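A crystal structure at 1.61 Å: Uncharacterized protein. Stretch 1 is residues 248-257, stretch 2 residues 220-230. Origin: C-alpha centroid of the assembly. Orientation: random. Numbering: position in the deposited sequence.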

# COMPACT_ATOMS: atom_id res chain seq x y z
N ASP B 248 7.63 -24.94 -8.16
CA ASP B 248 6.32 -24.46 -8.55
C ASP B 248 5.24 -24.87 -7.53
O ASP B 248 4.09 -25.14 -7.89
CB ASP B 248 5.96 -24.98 -9.93
CG ASP B 248 5.82 -26.48 -9.95
OD1 ASP B 248 6.24 -27.10 -8.95
OD2 ASP B 248 5.29 -27.03 -10.96
N ASN B 249 5.62 -24.93 -6.26
CA ASN B 249 4.63 -25.03 -5.18
C ASN B 249 4.75 -23.76 -4.34
O ASN B 249 5.38 -22.77 -4.76
CB ASN B 249 4.81 -26.31 -4.37
CG ASN B 249 6.17 -26.42 -3.73
OD1 ASN B 249 6.93 -25.45 -3.68
ND2 ASN B 249 6.49 -27.62 -3.20
N ILE B 250 4.13 -23.73 -3.16
CA ILE B 250 4.06 -22.49 -2.39
C ILE B 250 5.10 -22.49 -1.26
O ILE B 250 5.62 -21.43 -0.89
CB ILE B 250 2.66 -22.26 -1.77
CG1 ILE B 250 1.55 -22.59 -2.77
CG2 ILE B 250 2.55 -20.84 -1.28
CD1 ILE B 250 1.61 -21.84 -4.09
N ALA B 251 5.42 -23.67 -0.73
CA ALA B 251 6.29 -23.77 0.44
C ALA B 251 7.62 -24.51 0.24
O ALA B 251 8.34 -24.72 1.21
CB ALA B 251 5.53 -24.44 1.56
N LEU B 252 7.88 -24.95 -0.99
CA LEU B 252 9.03 -25.81 -1.37
C LEU B 252 9.01 -27.18 -0.71
O LEU B 252 8.90 -28.20 -1.39
CB LEU B 252 10.37 -25.13 -1.06
CG LEU B 252 11.57 -26.02 -1.46
CD1 LEU B 252 11.50 -26.46 -2.92
CD2 LEU B 252 12.89 -25.31 -1.18
N GLU B 253 9.10 -27.23 0.62
CA GLU B 253 9.00 -28.52 1.27
C GLU B 253 7.56 -28.97 1.39
O GLU B 253 6.62 -28.16 1.29
CB GLU B 253 9.68 -28.49 2.65
CG GLU B 253 8.95 -27.79 3.73
CD GLU B 253 9.77 -27.80 5.05
OE1 GLU B 253 9.93 -28.87 5.69
OE2 GLU B 253 10.28 -26.73 5.39
N ARG B 254 7.39 -30.27 1.56
CA ARG B 254 6.08 -30.86 1.76
C ARG B 254 5.45 -30.28 3.03
O ARG B 254 6.11 -30.16 4.06
CB ARG B 254 6.19 -32.38 1.86
CG ARG B 254 4.86 -33.12 1.82
CD ARG B 254 4.38 -33.56 3.18
NE ARG B 254 3.15 -34.33 3.05
CZ ARG B 254 2.38 -34.67 4.08
NH1 ARG B 254 1.27 -35.38 3.89
NH2 ARG B 254 2.72 -34.30 5.30
N VAL B 255 4.18 -29.90 2.92
CA VAL B 255 3.44 -29.29 4.03
C VAL B 255 2.31 -30.23 4.45
O VAL B 255 1.54 -30.67 3.60
CB VAL B 255 2.83 -27.94 3.64
CG1 VAL B 255 1.99 -27.37 4.78
CG2 VAL B 255 3.92 -26.96 3.23
N PRO B 256 2.21 -30.51 5.76
CA PRO B 256 1.20 -31.45 6.26
C PRO B 256 -0.17 -30.82 6.38
O PRO B 256 -0.31 -29.62 6.20
CB PRO B 256 1.73 -31.82 7.64
CG PRO B 256 2.41 -30.60 8.08
CD PRO B 256 3.10 -30.08 6.85
N HIS B 257 -1.16 -31.65 6.71
CA HIS B 257 -2.50 -31.18 7.05
C HIS B 257 -2.53 -30.65 8.48
O HIS B 257 -2.30 -29.47 8.72
CB HIS B 257 -3.54 -32.30 6.90
CG HIS B 257 -4.95 -31.81 6.83
ND1 HIS B 257 -5.55 -31.11 7.85
CD2 HIS B 257 -5.89 -31.94 5.85
CE1 HIS B 257 -6.80 -30.81 7.50
NE2 HIS B 257 -7.02 -31.30 6.30
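Stretch 2 (220-230) SFFLNPMTGIG

Stretch 2 begins in a helix that starts earlier in the chain. The segment from Asn 224 on is extended, with a short strand at Gly 228 and Ile 229. Stretch 1 has no regular helix or strand. The two segments run antiparallel: Pro 256 faces Pro 225 (CA to CA 4.6 Å), Val 255 faces Met 226 (CA to CA 5.1 Å), and Glu 253 faces Ile 229 (CA to CA 4.3 Å). Together they bury 764 Å², both sides summed.

Backbone hydrogen bonds hold this register. Val 255 and Met 226 form a reciprocal pair: Met 226 N donates to Val 255 O at 2.9 Å, and Val 255 N donates to Met 226 O at 3.0 Å. Further along, Arg 254 N donates to Ile 229 O at 2.9 Å, and Ile 229 N donates to Leu 252 O at 3.0 Å. CA-H...O contacts add to the pairing, with Pro 225 CA 3.2 Å from Val 255 O and Arg 254 CA 3.4 Å from Met 226 O.

The CA atoms come closest at Gly 228, whose CA is 3.8 Å from Arg 254 CA and 3.2 Å from Leu 252 O. A CB here would point toward stretch 1 and clash with Leu 252 O, Glu 253 C and Arg 254 N. The absence of a side chain permits this approach.

From the side chains, Asn 249 ND2 donates to Thr 227 O at 2.9 Å. Asn 249 ND2 also donates to Leu 252 O at 3.1 Å, and Asn 249 OD1 accepts from Leu 252 N at 2.9 Å, so this side chain braces the turn of stretch 1 while gripping stretch 2. Water 1 lies 2.8 Å from both Thr 227 O and Glu 253 O.

Met 226 links the apolar contacts of Ile 250 and Val 255; Leu 252 and Ile 229 form another pair. Ile 250 CG1 meets the edge of the Phe 221 ring at CE2 (4.0 Å). Ile 250 CG1 is also 4.0 Å from Phe 222 CE1 and 4.4 Å from SE of Met 226, a selenomethionine. The methyl CE of Met 226 lies 3.7 Å from Val 255 CB. Leu 252 CG packs on Ile 229 CD1 at 3.8 Å.

Longer side chains cover Pro 225. Pro 225 CB lies over one face of the Arg 254 guanidinium, 3.9 Å from Arg 254 NH1. Pro 225 CD is 3.6 Å from His 257 CD2. The His 257 ring has Leu 223 O over one face, 3.5 Å from NE2, and Asn 224 OD1 at its edge, 3.0 Å from NE2.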

# COMPACT_ATOMS: atom_id res chain seq x y z
N SER B 220 -9.76 -24.18 0.42
CA SER B 220 -9.37 -25.56 0.74
C SER B 220 -7.91 -25.84 0.37
O SER B 220 -7.23 -26.63 1.04
CB SER B 220 -10.28 -26.56 0.02
OG SER B 220 -11.63 -26.41 0.43
N PHE B 221 -7.43 -25.21 -0.70
CA PHE B 221 -6.10 -25.42 -1.24
C PHE B 221 -5.04 -25.28 -0.14
O PHE B 221 -4.08 -26.05 -0.07
CB PHE B 221 -5.85 -24.41 -2.36
CG PHE B 221 -4.51 -24.53 -3.08
CD1 PHE B 221 -4.39 -25.27 -4.25
CD2 PHE B 221 -3.42 -23.80 -2.66
CE1 PHE B 221 -3.16 -25.33 -4.94
CE2 PHE B 221 -2.21 -23.86 -3.33
CZ PHE B 221 -2.08 -24.62 -4.47
N PHE B 222 -5.23 -24.29 0.72
CA PHE B 222 -4.22 -24.02 1.74
C PHE B 222 -4.44 -24.74 3.05
O PHE B 222 -3.58 -24.72 3.93
CB PHE B 222 -4.12 -22.52 1.96
CG PHE B 222 -3.38 -21.82 0.85
CD1 PHE B 222 -2.01 -22.00 0.73
CD2 PHE B 222 -4.04 -21.06 -0.08
CE1 PHE B 222 -1.31 -21.40 -0.29
CE2 PHE B 222 -3.33 -20.44 -1.11
CZ PHE B 222 -1.97 -20.61 -1.21
N LEU B 223 -5.58 -25.42 3.18
CA LEU B 223 -5.90 -26.17 4.39
C LEU B 223 -5.45 -27.62 4.33
O LEU B 223 -5.45 -28.31 5.34
CB LEU B 223 -7.41 -26.13 4.64
CG LEU B 223 -8.01 -24.74 4.90
CD1 LEU B 223 -9.52 -24.80 4.96
CD2 LEU B 223 -7.45 -24.16 6.18
N ASN B 224 -5.11 -28.10 3.15
CA ASN B 224 -4.81 -29.50 3.03
C ASN B 224 -3.33 -29.71 2.67
O ASN B 224 -2.62 -28.76 2.39
CB ASN B 224 -5.79 -30.14 2.05
CG ASN B 224 -7.20 -30.26 2.65
OD1 ASN B 224 -7.49 -31.22 3.37
ND2 ASN B 224 -8.06 -29.28 2.38
N PRO B 225 -2.85 -30.95 2.78
CA PRO B 225 -1.43 -31.18 2.53
C PRO B 225 -0.99 -30.76 1.13
O PRO B 225 -1.80 -30.82 0.21
CB PRO B 225 -1.26 -32.69 2.69
CG PRO B 225 -2.42 -33.12 3.46
CD PRO B 225 -3.55 -32.19 3.11
N MSE B 226 0.26 -30.36 1.01
CA MSE B 226 0.80 -29.90 -0.27
C MSE B 226 2.11 -30.60 -0.59
O MSE B 226 3.01 -30.67 0.25
CB MSE B 226 1.00 -28.38 -0.24
CG MSE B 226 -0.32 -27.63 -0.20
SE MSE B 226 -0.04 -25.70 -0.13
CE MSE B 226 0.62 -25.64 1.67
N THR B 227 2.22 -31.13 -1.81
CA THR B 227 3.43 -31.83 -2.25
C THR B 227 4.67 -30.95 -2.19
O THR B 227 4.62 -29.75 -2.45
CB THR B 227 3.26 -32.39 -3.69
OG1 THR B 227 4.42 -33.14 -4.06
CG2 THR B 227 3.05 -31.28 -4.69
N GLY B 228 5.81 -31.53 -1.83
CA GLY B 228 7.07 -30.80 -1.87
C GLY B 228 8.21 -31.70 -1.42
O GLY B 228 8.00 -32.89 -1.18
N ILE B 229 9.40 -31.13 -1.31
CA ILE B 229 10.56 -31.93 -0.92
C ILE B 229 10.56 -32.27 0.57
O ILE B 229 10.04 -31.53 1.41
CB ILE B 229 11.90 -31.25 -1.31
CG1 ILE B 229 12.09 -29.88 -0.64
CG2 ILE B 229 11.98 -31.17 -2.83
CD1 ILE B 229 13.48 -29.27 -0.85
N GLY B 230 11.12 -33.44 0.87
CA GLY B 230 11.21 -33.93 2.23
C GLY B 230 12.59 -33.79 2.84
O GLY B 230 13.52 -33.31 2.21
O HOH W 1 4.46 -27.81 -0.40